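SusD-like protein BACOVA_02651 (Bacteroides ovatus, PDB 5E75) binds polysaccharide at the cell surface and probably captures xyloglucan there before its transport into the periplasm for degradation. Local coordinates at residues A[38-49]-A[57-65]; A[288-299]-A[408-416]. One frame throughout, in Å; residues are numbered along the deposited sequence.

Interaction 1 (A[38-49]-A[57-65]); sequences RSIVPIGSGRAN and YPQFVTFQV. With EDO (1,2-ethanediol), chain E.
Pro42 of helix 40-46 lies between two aromatic residues of segment 57-65, and these apolar contacts form the middle of the interface. Its CB sits 3.8 Å from Tyr57 CB and also covers one face of the Phe60 ring, a CH-pi contact with CB 4.2 Å from the ring centroid. Val65 CG2 closes the opposite face of that ring, over its centre, while Ile43 CG1 packs against Phe60 CE2. Two polar side chains flank this apolar centre. Arg38 NH1 donates to Tyr57 OH over 2.8 Å, nearly in the guanidinium plane, which stands 75° from the phenol ring; CD also lies against the hydroxyl, and the bend at chi3 turns the guanidinium so that NH1 meets it. With a leucine at Arg38, Tyr57 OH would probably lose this donor and the ring end would be less firmly held. Arg47 reaches across the other flank with its chain extended from CG to NE. NH1 gives Phe60 O a weak bond of 3.2 Å, supplemented by a CA-H...O contact from Arg47 CA, and one face of the guanidinium lies over Phe63 CD1 and CE1, the planes 54° apart. NH2 has its stronger partner outside, Ile493 O. Val61 packs against Gly46 and Asn49: CG2 lies 3.3 Å from Gly46 O, and CG1 touches OD1 of Asn49, whose ND2 is hydrogen-bonded to Asp287. An ethanediol, probably from the crystallisation liquor, lies against Gly46, Pro42 and Val61, and its O2 donates to Tyr57 O over 2.8 Å. The chemistry thus joins two short, nearly parallel helices (22°) through a buried proline-aromatic centre, with arginines spending N-H groups on a phenol and on main-chain carbonyls.

Interaction 2 (A[288-299]-A[408-416]); sequences MLQQYELADTLR and IRERRVEFG
Helix 408-415 passes the end of helix 286-291 and the turn that follows, with Gln291 CA 6.3 Å from Arg409 CA and Tyr292 CA 6.2 Å from Val413 CA. A type I turn from Glu293 to Asp296 then leads into helix 297-303 and brings Arg299 back over the same helix. Val413 is the apolar centre: CG1 lies over the face of the Tyr292 ring, 4.0 Å from its centroid, and CG2 over one face of the Arg299 guanidinium. Arg409, with CG anti to the backbone N (chi1 -172°) and the chain extended from there to NE, sends NE to Gln291 O at 2.8 Å, while NH2 adds weak bonds to the carbonyls of Gln290 and Gln291. Met288 slides past Arg412, its CE against Arg412 O; the guanidinium of Arg412 pairs with Asp287. Arg299 is held on several edges. NH1 and NH2 converge end-on on Glu410 OE2, NH2 at 2.7 Å, from the same face of that carboxylate; NH1 also meets Glu414 OE1 at 2.8 Å; NE and NH2 grip Asp296 side-on. A water bridges Tyr292 OH and Val413 O. Glu410 OE1 pairs with Arg391, Glu414 OE2 with Arg359 and Arg393. The arrangement is a buried salt-bridge network of alternating charges, joining the end of helix 286-291, the turn after it and the start of helix 297-303 to helix 404-415 within the SusD-family region.

From the N terminus, interaction 1 comes first: segment 38-49 and segment 57-65 close a short loop of seven residues that includes strand 51-52. Interaction 2 opens much later and closes a long loop, its segments 288-299 and 408-416 being separated by 108 residues that include helices 360-372 and 382-393. The two loops follow in series, neither nested nor crossed. Their centres lie about 19 Å apart, yet they touch where Asn49 O packs against Met288 CB and Arg412 NH2. Asp287 strengthens this seam, taking a hydrogen bond from Asn49 and a salt bridge from Arg412. Helix 421-431 also touches both contacts, so the N-terminal and SusD-family regions meet here.

Interaction 1 (A[38-49]-A[57-65])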
loop_
_atom_site.group_PDB
_atom_site.type_symbol
_atom_site.label_atom_id
_atom_site.label_comp_id
_atom_site.label_asym_id
_atom_site.label_seq_id
_atom_site.Cartn_x
_atom_site.Cartn_y
_atom_site.Cartn_z
ATOM N N ARG A 38 12.836 1.180 -2.223
ATOM C CA ARG A 38 12.841 2.637 -2.242
ATOM C C ARG A 38 11.500 3.245 -2.624
ATOM O O ARG A 38 10.882 3.927 -1.802
ATOM C CB ARG A 38 13.934 3.133 -3.198
ATOM C CG ARG A 38 14.239 4.626 -3.107
ATOM C CD ARG A 38 15.705 4.899 -3.455
ATOM N NE ARG A 38 16.617 4.381 -2.435
ATOM C CZ ARG A 38 17.010 5.052 -1.352
ATOM N NH1 ARG A 38 16.576 6.287 -1.123
ATOM N NH2 ARG A 38 17.844 4.482 -0.490
ATOM N N SER A 39 11.068 3.001 -3.858
ATOM C CA SER A 39 9.972 3.751 -4.455
ATOM C C SER A 39 8.599 3.522 -3.809
ATOM O O SER A 39 7.722 4.359 -3.947
ATOM C CB SER A 39 9.891 3.472 -5.953
ATOM O OG SER A 39 9.606 2.107 -6.211
ATOM N N ILE A 40 8.423 2.395 -3.134
ATOM C CA ILE A 40 7.173 2.112 -2.446
ATOM C C ILE A 40 6.780 3.279 -1.531
ATOM O O ILE A 40 5.589 3.613 -1.425
ATOM C CB ILE A 40 7.273 0.779 -1.677
ATOM C CG1 ILE A 40 5.916 0.391 -1.100
ATOM C CG2 ILE A 40 8.348 0.842 -0.580
ATOM C CD1 ILE A 40 5.859 -1.069 -0.581
ATOM N N VAL A 41 7.761 3.921 -0.901
ATOM C CA VAL A 41 7.478 4.976 0.080
ATOM C C VAL A 41 6.928 6.262 -0.574
ATOM O O VAL A 41 5.835 6.694 -0.233
ATOM C CB VAL A 41 8.723 5.240 0.956
ATOM C CG1 VAL A 41 8.521 6.422 1.905
ATOM C CG2 VAL A 41 9.094 3.985 1.741
ATOM N N PRO A 42 7.669 6.861 -1.526
ATOM C CA PRO A 42 7.126 8.088 -2.129
ATOM C C PRO A 42 5.909 7.841 -3.012
ATOM O O PRO A 42 5.041 8.699 -3.070
ATOM C CB PRO A 42 8.299 8.625 -2.957
ATOM C CG PRO A 42 9.180 7.423 -3.188
ATOM C CD PRO A 42 9.073 6.638 -1.924
ATOM N N ILE A 43 5.814 6.704 -3.684
ATOM C CA ILE A 43 4.679 6.482 -4.570
ATOM C C ILE A 43 3.423 6.098 -3.788
ATOM O O ILE A 43 2.358 6.688 -3.983
ATOM C CB ILE A 43 4.995 5.424 -5.642
ATOM C CG1 ILE A 43 6.121 5.929 -6.560
ATOM C CG2 ILE A 43 3.753 5.126 -6.456
ATOM C CD1 ILE A 43 6.576 4.900 -7.603
ATOM N N GLY A 44 3.521 5.130 -2.889
ATOM C CA GLY A 44 2.331 4.632 -2.217
ATOM C C GLY A 44 1.809 5.531 -1.102
ATOM O O GLY A 44 0.590 5.672 -0.918
ATOM N N SER A 45 2.734 6.122 -0.338
ATOM C CA SER A 45 2.394 6.956 0.820
ATOM C C SER A 45 2.655 8.450 0.610
ATOM O O SER A 45 1.797 9.281 0.912
ATOM C CB SER A 45 3.110 6.472 2.088
ATOM O OG SER A 45 2.403 5.405 2.690
ATOM N N GLY A 46 3.832 8.796 0.097
ATOM C CA GLY A 46 4.156 10.200 -0.102
ATOM C C GLY A 46 3.154 10.899 -1.004
ATOM O O GLY A 46 2.651 11.979 -0.708
ATOM N N ARG A 47 2.837 10.269 -2.123
ATOM C CA ARG A 47 1.988 10.904 -3.112
ATOM C C ARG A 47 0.558 11.092 -2.602
ATOM O O ARG A 47 -0.145 11.987 -3.055
ATOM C CB ARG A 47 1.999 10.101 -4.409
ATOM C CG ARG A 47 1.483 10.874 -5.620
ATOM C CD ARG A 47 2.045 10.259 -6.856
ATOM N NE ARG A 47 1.575 10.849 -8.102
ATOM C CZ ARG A 47 2.058 11.949 -8.662
ATOM N NH1 ARG A 47 3.003 12.657 -8.058
ATOM N NH2 ARG A 47 1.593 12.338 -9.836
ATOM N N ALA A 48 0.151 10.295 -1.616
ATOM C CA ALA A 48 -1.137 10.463 -0.945
ATOM C C ALA A 48 -1.111 11.573 0.100
ATOM O O ALA A 48 -2.139 11.888 0.682
ATOM C CB ALA A 48 -1.551 9.164 -0.260
ATOM N N ASN A 49 0.066 12.140 0.343
ATOM C CA ASN A 49 0.302 13.055 1.459
ATOM C C ASN A 49 0.135 12.384 2.823
ATOM O O ASN A 49 -0.291 13.007 3.793
ATOM C CB ASN A 49 -0.550 14.336 1.371
ATOM C CG ASN A 49 0.045 15.483 2.166
ATOM O OD1 ASN A 49 1.263 15.620 2.250
ATOM N ND2 ASN A 49 -0.808 16.327 2.727
ATOM N N TYR A 57 12.258 13.208 -1.697
ATOM C CA TYR A 57 11.192 13.037 -2.693
ATOM C C TYR A 57 9.962 13.924 -2.499
ATOM O O TYR A 57 8.836 13.474 -2.695
ATOM C CB TYR A 57 10.773 11.563 -2.767
ATOM C CG TYR A 57 11.959 10.638 -2.782
ATOM C CD1 TYR A 57 12.999 10.831 -3.688
ATOM C CD2 TYR A 57 12.069 9.607 -1.864
ATOM C CE1 TYR A 57 14.105 9.992 -3.694
ATOM C CE2 TYR A 57 13.169 8.764 -1.866
ATOM C CZ TYR A 57 14.180 8.971 -2.783
ATOM O OH TYR A 57 15.280 8.143 -2.796
ATOM N N PRO A 58 10.160 15.206 -2.160
ATOM C CA PRO A 58 8.979 16.056 -1.955
ATOM C C PRO A 58 8.150 16.217 -3.225
ATOM O O PRO A 58 6.944 16.491 -3.158
ATOM C CB PRO A 58 9.585 17.398 -1.540
ATOM C CG PRO A 58 10.947 17.392 -2.106
ATOM C CD PRO A 58 11.414 15.974 -1.972
ATOM N N GLN A 59 8.799 16.052 -4.371
ATOM C CA GLN A 59 8.118 16.233 -5.645
ATOM C C GLN A 59 6.942 15.273 -5.827
ATOM O O GLN A 59 6.013 15.582 -6.560
ATOM C CB GLN A 59 9.085 16.102 -6.832
ATOM C CG GLN A 59 9.809 14.768 -6.939
ATOM C CD GLN A 59 11.105 14.707 -6.147
ATOM O OE1 GLN A 59 11.356 15.529 -5.269
ATOM N NE2 GLN A 59 11.943 13.726 -6.469
ATOM N N PHE A 60 6.988 14.113 -5.181
ATOM C CA PHE A 60 5.873 13.185 -5.257
ATOM C C PHE A 60 4.640 13.708 -4.543
ATOM O O PHE A 60 3.505 13.456 -4.962
ATOM C CB PHE A 60 6.272 11.792 -4.747
ATOM C CG PHE A 60 7.056 11.025 -5.747
ATOM C CD1 PHE A 60 8.406 11.255 -5.892
ATOM C CD2 PHE A 60 6.430 10.126 -6.610
ATOM C CE1 PHE A 60 9.128 10.585 -6.848
ATOM C CE2 PHE A 60 7.152 9.453 -7.568
ATOM C CZ PHE A 60 8.491 9.680 -7.687
ATOM N N VAL A 61 4.865 14.469 -3.479
ATOM C CA VAL A 61 3.799 15.065 -2.690
ATOM C C VAL A 61 3.236 16.317 -3.369
ATOM O O VAL A 61 2.038 16.598 -3.301
ATOM C CB VAL A 61 4.282 15.440 -1.271
ATOM C CG1 VAL A 61 3.097 15.876 -0.399
ATOM C CG2 VAL A 61 5.013 14.282 -0.618
ATOM N N THR A 62 4.112 17.092 -4.003
ATOM C CA THR A 62 3.713 18.376 -4.566
ATOM C C THR A 62 3.412 18.332 -6.067
ATOM O O THR A 62 3.105 19.348 -6.678
ATOM C CB THR A 62 4.780 19.447 -4.286
ATOM O OG1 THR A 62 5.985 19.103 -4.984
ATOM C CG2 THR A 62 5.068 19.533 -2.796
ATOM N N PHE A 63 3.465 17.139 -6.652
ATOM C CA PHE A 63 3.156 16.933 -8.070
ATOM C C PHE A 63 4.132 17.644 -9.006
ATOM O O PHE A 63 3.734 18.338 -9.947
ATOM C CB PHE A 63 1.696 17.282 -8.394
ATOM C CG PHE A 63 0.708 16.349 -7.764
ATOM C CD1 PHE A 63 0.335 15.181 -8.408
ATOM C CD2 PHE A 63 0.177 16.619 -6.521
ATOM C CE1 PHE A 63 -0.553 14.304 -7.828
ATOM C CE2 PHE A 63 -0.733 15.759 -5.927
ATOM C CZ PHE A 63 -1.092 14.588 -6.578
ATOM N N GLN A 64 5.418 17.443 -8.749
ATOM C CA GLN A 64 6.463 18.007 -9.591
ATOM C C GLN A 64 7.498 16.956 -10.008
ATOM O O GLN A 64 8.664 17.258 -10.215
ATOM C CB GLN A 64 7.129 19.171 -8.869
ATOM C CG GLN A 64 6.158 20.300 -8.542
ATOM C CD GLN A 64 6.770 21.353 -7.655
ATOM O OE1 GLN A 64 6.676 21.280 -6.435
ATOM N NE2 GLN A 64 7.408 22.343 -8.268
ATOM N N VAL A 65 7.050 15.717 -10.170
ATOM C CA VAL A 65 7.941 14.628 -10.560
ATOM C C VAL A 65 8.358 14.750 -12.029
ATOM O O VAL A 65 7.544 15.081 -12.887
ATOM C CB VAL A 65 7.273 13.259 -10.334
ATOM C CG1 VAL A 65 8.231 12.110 -10.695
ATOM C CG2 VAL A 65 6.819 13.116 -8.903
HETATM C C1 EDO E . 7.626 12.577 0.983
HETATM O O1 EDO E . 8.329 13.841 0.782
HETATM C C2 EDO E . 8.012 11.453 0.010
HETATM O O2 EDO E . 7.325 11.591 -1.229
#

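Interaction 2 (A[288-299]-A[408-416])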
loop_
_atom_site.group_PDB
_atom_site.type_symbol
_atom_site.label_atom_id
_atom_site.label_comp_id
_atom_site.label_asym_id
_atom_site.label_seq_id
_atom_site.Cartn_x
_atom_site.Cartn_y
_atom_site.Cartn_z
ATOM N N MET A 288 -2.656 14.777 6.945
ATOM C CA MET A 288 -2.823 13.407 7.421
ATOM C C MET A 288 -3.120 13.351 8.921
ATOM O O MET A 288 -4.037 12.652 9.372
ATOM C CB MET A 288 -1.568 12.614 7.122
ATOM C CG MET A 288 -1.647 11.156 7.559
ATOM S SD MET A 288 -2.832 10.207 6.569
ATOM C CE MET A 288 -3.985 9.624 7.806
ATOM N N LEU A 289 -2.362 14.117 9.708
ATOM C CA LEU A 289 -2.574 14.122 11.151
ATOM C C LEU A 289 -3.982 14.592 11.502
ATOM O O LEU A 289 -4.591 14.095 12.451
ATOM C CB LEU A 289 -1.519 14.965 11.872
ATOM C CG LEU A 289 -0.129 14.348 11.893
ATOM C CD1 LEU A 289 0.888 15.405 12.305
ATOM C CD2 LEU A 289 -0.070 13.147 12.814
ATOM N N GLN A 290 -4.515 15.532 10.734
ATOM C CA GLN A 290 -5.858 16.031 11.006
ATOM C C GLN A 290 -6.941 15.023 10.656
ATOM O O GLN A 290 -8.096 15.182 11.042
ATOM C CB GLN A 290 -6.105 17.337 10.249
ATOM C CG GLN A 290 -5.310 18.497 10.798
ATOM C CD GLN A 290 -5.347 19.719 9.898
ATOM O OE1 GLN A 290 -5.631 19.618 8.701
ATOM N NE2 GLN A 290 -5.022 20.879 10.468
ATOM N N GLN A 291 -6.600 13.980 9.904
ATOM C CA GLN A 291 -7.588 12.954 9.573
ATOM C C GLN A 291 -7.963 12.120 10.793
ATOM O O GLN A 291 -9.082 11.599 10.873
ATOM C CB GLN A 291 -7.098 12.010 8.460
ATOM C CG GLN A 291 -6.753 12.698 7.153
ATOM C CD GLN A 291 -7.847 13.591 6.656
ATOM O OE1 GLN A 291 -7.681 14.813 6.559
ATOM N NE2 GLN A 291 -8.977 13.009 6.354
ATOM N N TYR A 292 -7.043 11.951 11.734
ATOM C CA TYR A 292 -7.362 11.173 12.923
ATOM C C TYR A 292 -8.346 11.935 13.801
ATOM O O TYR A 292 -8.075 13.049 14.250
ATOM C CB TYR A 292 -6.103 10.832 13.725
ATOM C CG TYR A 292 -5.081 10.064 12.915
ATOM C CD1 TYR A 292 -5.197 8.692 12.718
ATOM C CD2 TYR A 292 -4.015 10.725 12.323
ATOM C CE1 TYR A 292 -4.271 7.990 11.942
ATOM C CE2 TYR A 292 -3.089 10.035 11.541
ATOM C CZ TYR A 292 -3.221 8.675 11.369
ATOM O OH TYR A 292 -2.302 8.003 10.590
ATOM N N GLU A 293 -9.484 11.315 14.059
ATOM C CA GLU A 293 -10.430 11.876 15.015
ATOM C C GLU A 293 -9.773 11.917 16.383
ATOM O O GLU A 293 -8.857 11.156 16.671
ATOM C CB GLU A 293 -11.706 11.037 15.012
ATOM C CG GLU A 293 -12.421 11.131 13.653
ATOM C CD GLU A 293 -13.598 10.193 13.485
ATOM O OE1 GLU A 293 -14.215 9.814 14.491
ATOM O OE2 GLU A 293 -13.902 9.830 12.322
ATOM N N LEU A 294 -10.221 12.835 17.228
ATOM C CA LEU A 294 -9.608 13.040 18.534
ATOM C C LEU A 294 -9.509 11.746 19.337
ATOM O O LEU A 294 -8.482 11.497 19.975
ATOM C CB LEU A 294 -10.382 14.093 19.320
ATOM C CG LEU A 294 -9.838 14.469 20.700
ATOM C CD1 LEU A 294 -8.381 14.896 20.653
ATOM C CD2 LEU A 294 -10.714 15.588 21.243
ATOM N N ALA A 295 -10.541 10.910 19.256
ATOM C CA ALA A 295 -10.580 9.659 19.982
ATOM C C ALA A 295 -9.696 8.580 19.364
ATOM O O ALA A 295 -9.429 7.581 20.017
ATOM C CB ALA A 295 -12.009 9.158 20.077
ATOM N N ASP A 296 -9.228 8.793 18.131
ATOM C CA ASP A 296 -8.518 7.749 17.350
ATOM C C ASP A 296 -7.020 7.752 17.635
ATOM O O ASP A 296 -6.195 7.728 16.715
ATOM C CB ASP A 296 -8.797 7.980 15.859
ATOM C CG ASP A 296 -8.494 6.783 14.965
ATOM O OD1 ASP A 296 -8.225 5.693 15.457
ATOM O OD2 ASP A 296 -8.563 6.993 13.742
ATOM N N THR A 297 -6.667 7.711 18.916
ATOM C CA THR A 297 -5.269 7.772 19.324
ATOM C C THR A 297 -4.514 6.472 19.083
ATOM O O THR A 297 -3.291 6.494 18.950
ATOM C CB THR A 297 -5.140 8.187 20.797
ATOM O OG1 THR A 297 -5.835 7.254 21.617
ATOM C CG2 THR A 297 -5.720 9.573 20.997
ATOM N N LEU A 298 -5.215 5.344 19.022
ATOM C CA LEU A 298 -4.528 4.063 18.846
ATOM C C LEU A 298 -3.953 3.970 17.429
ATOM O O LEU A 298 -2.787 3.616 17.245
ATOM C CB LEU A 298 -5.448 2.873 19.156
ATOM C CG LEU A 298 -6.046 2.880 20.571
ATOM C CD1 LEU A 298 -6.941 1.675 20.741
ATOM C CD2 LEU A 298 -4.971 2.891 21.653
ATOM N N ARG A 299 -4.763 4.296 16.434
ATOM C CA ARG A 299 -4.269 4.270 15.071
ATOM C C ARG A 299 -3.266 5.404 14.836
ATOM O O ARG A 299 -2.245 5.206 14.174
ATOM C CB ARG A 299 -5.407 4.314 14.049
ATOM C CG ARG A 299 -6.251 3.031 14.022
ATOM C CD ARG A 299 -7.190 2.982 12.821
ATOM N NE ARG A 299 -8.243 3.973 12.955
ATOM C CZ ARG A 299 -9.393 3.968 12.286
ATOM N NH1 ARG A 299 -9.648 3.026 11.395
ATOM N NH2 ARG A 299 -10.298 4.920 12.528
ATOM N N ILE A 408 -13.396 7.703 2.573
ATOM C CA ILE A 408 -12.088 8.254 2.240
ATOM C C ILE A 408 -11.288 8.490 3.524
ATOM O O ILE A 408 -10.118 8.118 3.619
ATOM C CB ILE A 408 -12.190 9.553 1.403
ATOM C CG1 ILE A 408 -12.762 9.228 0.019
ATOM C CG2 ILE A 408 -10.825 10.244 1.294
ATOM C CD1 ILE A 408 -13.202 10.472 -0.780
ATOM N N ARG A 409 -11.910 9.110 4.526
ATOM C CA ARG A 409 -11.208 9.419 5.757
ATOM C C ARG A 409 -10.824 8.146 6.476
ATOM O O ARG A 409 -9.714 8.030 6.973
ATOM C CB ARG A 409 -12.082 10.297 6.666
ATOM C CG ARG A 409 -11.371 10.834 7.901
ATOM C CD ARG A 409 -12.278 11.754 8.693
ATOM N NE ARG A 409 -11.519 12.439 9.723
ATOM C CZ ARG A 409 -11.963 13.438 10.475
ATOM N NH1 ARG A 409 -13.194 13.888 10.335
ATOM N NH2 ARG A 409 -11.153 13.989 11.359
ATOM N N GLU A 410 -11.744 7.193 6.524
ATOM C CA GLU A 410 -11.527 5.956 7.248
ATOM C C GLU A 410 -10.382 5.164 6.632
ATOM O O GLU A 410 -9.540 4.616 7.350
ATOM C CB GLU A 410 -12.800 5.097 7.311
ATOM C CG GLU A 410 -12.774 4.076 8.457
ATOM C CD GLU A 410 -12.739 4.727 9.827
ATOM O OE1 GLU A 410 -13.233 5.878 9.962
ATOM O OE2 GLU A 410 -12.228 4.087 10.767
ATOM N N ARG A 411 -10.328 5.107 5.299
ATOM C CA ARG A 411 -9.235 4.402 4.650
ATOM C C ARG A 411 -7.900 5.093 4.912
ATOM O O ARG A 411 -6.900 4.423 5.181
ATOM C CB ARG A 411 -9.493 4.246 3.152
ATOM C CG ARG A 411 -10.598 3.258 2.836
ATOM C CD ARG A 411 -10.738 3.028 1.338
ATOM N NE ARG A 411 -9.605 2.279 0.825
ATOM C CZ ARG A 411 -9.510 0.954 0.799
ATOM N NH1 ARG A 411 -10.513 0.171 1.150
ATOM N NH2 ARG A 411 -8.399 0.380 0.348
ATOM N N ARG A 412 -7.849 6.416 4.833
ATOM C CA ARG A 412 -6.590 7.110 5.085
ATOM C C ARG A 412 -6.030 6.764 6.456
ATOM O O ARG A 412 -4.828 6.476 6.578
ATOM C CB ARG A 412 -6.744 8.629 4.927
ATOM C CG ARG A 412 -6.925 9.080 3.489
ATOM C CD ARG A 412 -6.906 10.591 3.319
ATOM N NE ARG A 412 -5.578 11.126 3.619
ATOM C CZ ARG A 412 -5.292 12.416 3.802
ATOM N NH1 ARG A 412 -6.232 13.359 3.722
ATOM N NH2 ARG A 412 -4.047 12.766 4.100
ATOM N N VAL A 413 -6.875 6.800 7.495
ATOM C CA VAL A 413 -6.405 6.540 8.842
ATOM C C VAL A 413 -6.158 5.053 9.112
ATOM O O VAL A 413 -5.274 4.715 9.888
ATOM C CB VAL A 413 -7.314 7.153 9.964
ATOM C CG1 VAL A 413 -7.391 8.669 9.868
ATOM C CG2 VAL A 413 -8.692 6.602 9.945
ATOM N N GLU A 414 -6.902 4.168 8.477
ATOM C CA GLU A 414 -6.647 2.745 8.650
ATOM C C GLU A 414 -5.322 2.351 8.008
ATOM O O GLU A 414 -4.601 1.508 8.559
ATOM C CB GLU A 414 -7.802 1.928 8.075
ATOM C CG GLU A 414 -7.674 0.422 8.285
ATOM C CD GLU A 414 -7.689 -0.021 9.724
ATOM O OE1 GLU A 414 -8.199 0.721 10.603
ATOM O OE2 GLU A 414 -7.210 -1.149 9.989
ATOM N N PHE A 415 -4.979 2.976 6.882
ATOM C CA PHE A 415 -3.854 2.498 6.054
ATOM C C PHE A 415 -2.684 3.472 5.940
ATOM O O PHE A 415 -1.813 3.303 5.091
ATOM C CB PHE A 415 -4.330 2.034 4.665
ATOM C CG PHE A 415 -5.317 0.933 4.743
ATOM C CD1 PHE A 415 -4.918 -0.314 5.186
ATOM C CD2 PHE A 415 -6.637 1.137 4.433
ATOM C CE1 PHE A 415 -5.846 -1.325 5.329
ATOM C CE2 PHE A 415 -7.556 0.129 4.547
ATOM C CZ PHE A 415 -7.158 -1.094 4.998
ATOM N N GLY A 416 -2.636 4.479 6.804
ATOM C CA GLY A 416 -1.528 5.418 6.783
ATOM C C GLY A 416 -0.182 4.726 6.900
ATOM O O GLY A 416 -0.010 3.815 7.713
HETATM O O HOH W 1 -2.728 5.496 9.887
HETATM O O HOH W 2 -11.806 8.475 10.628
#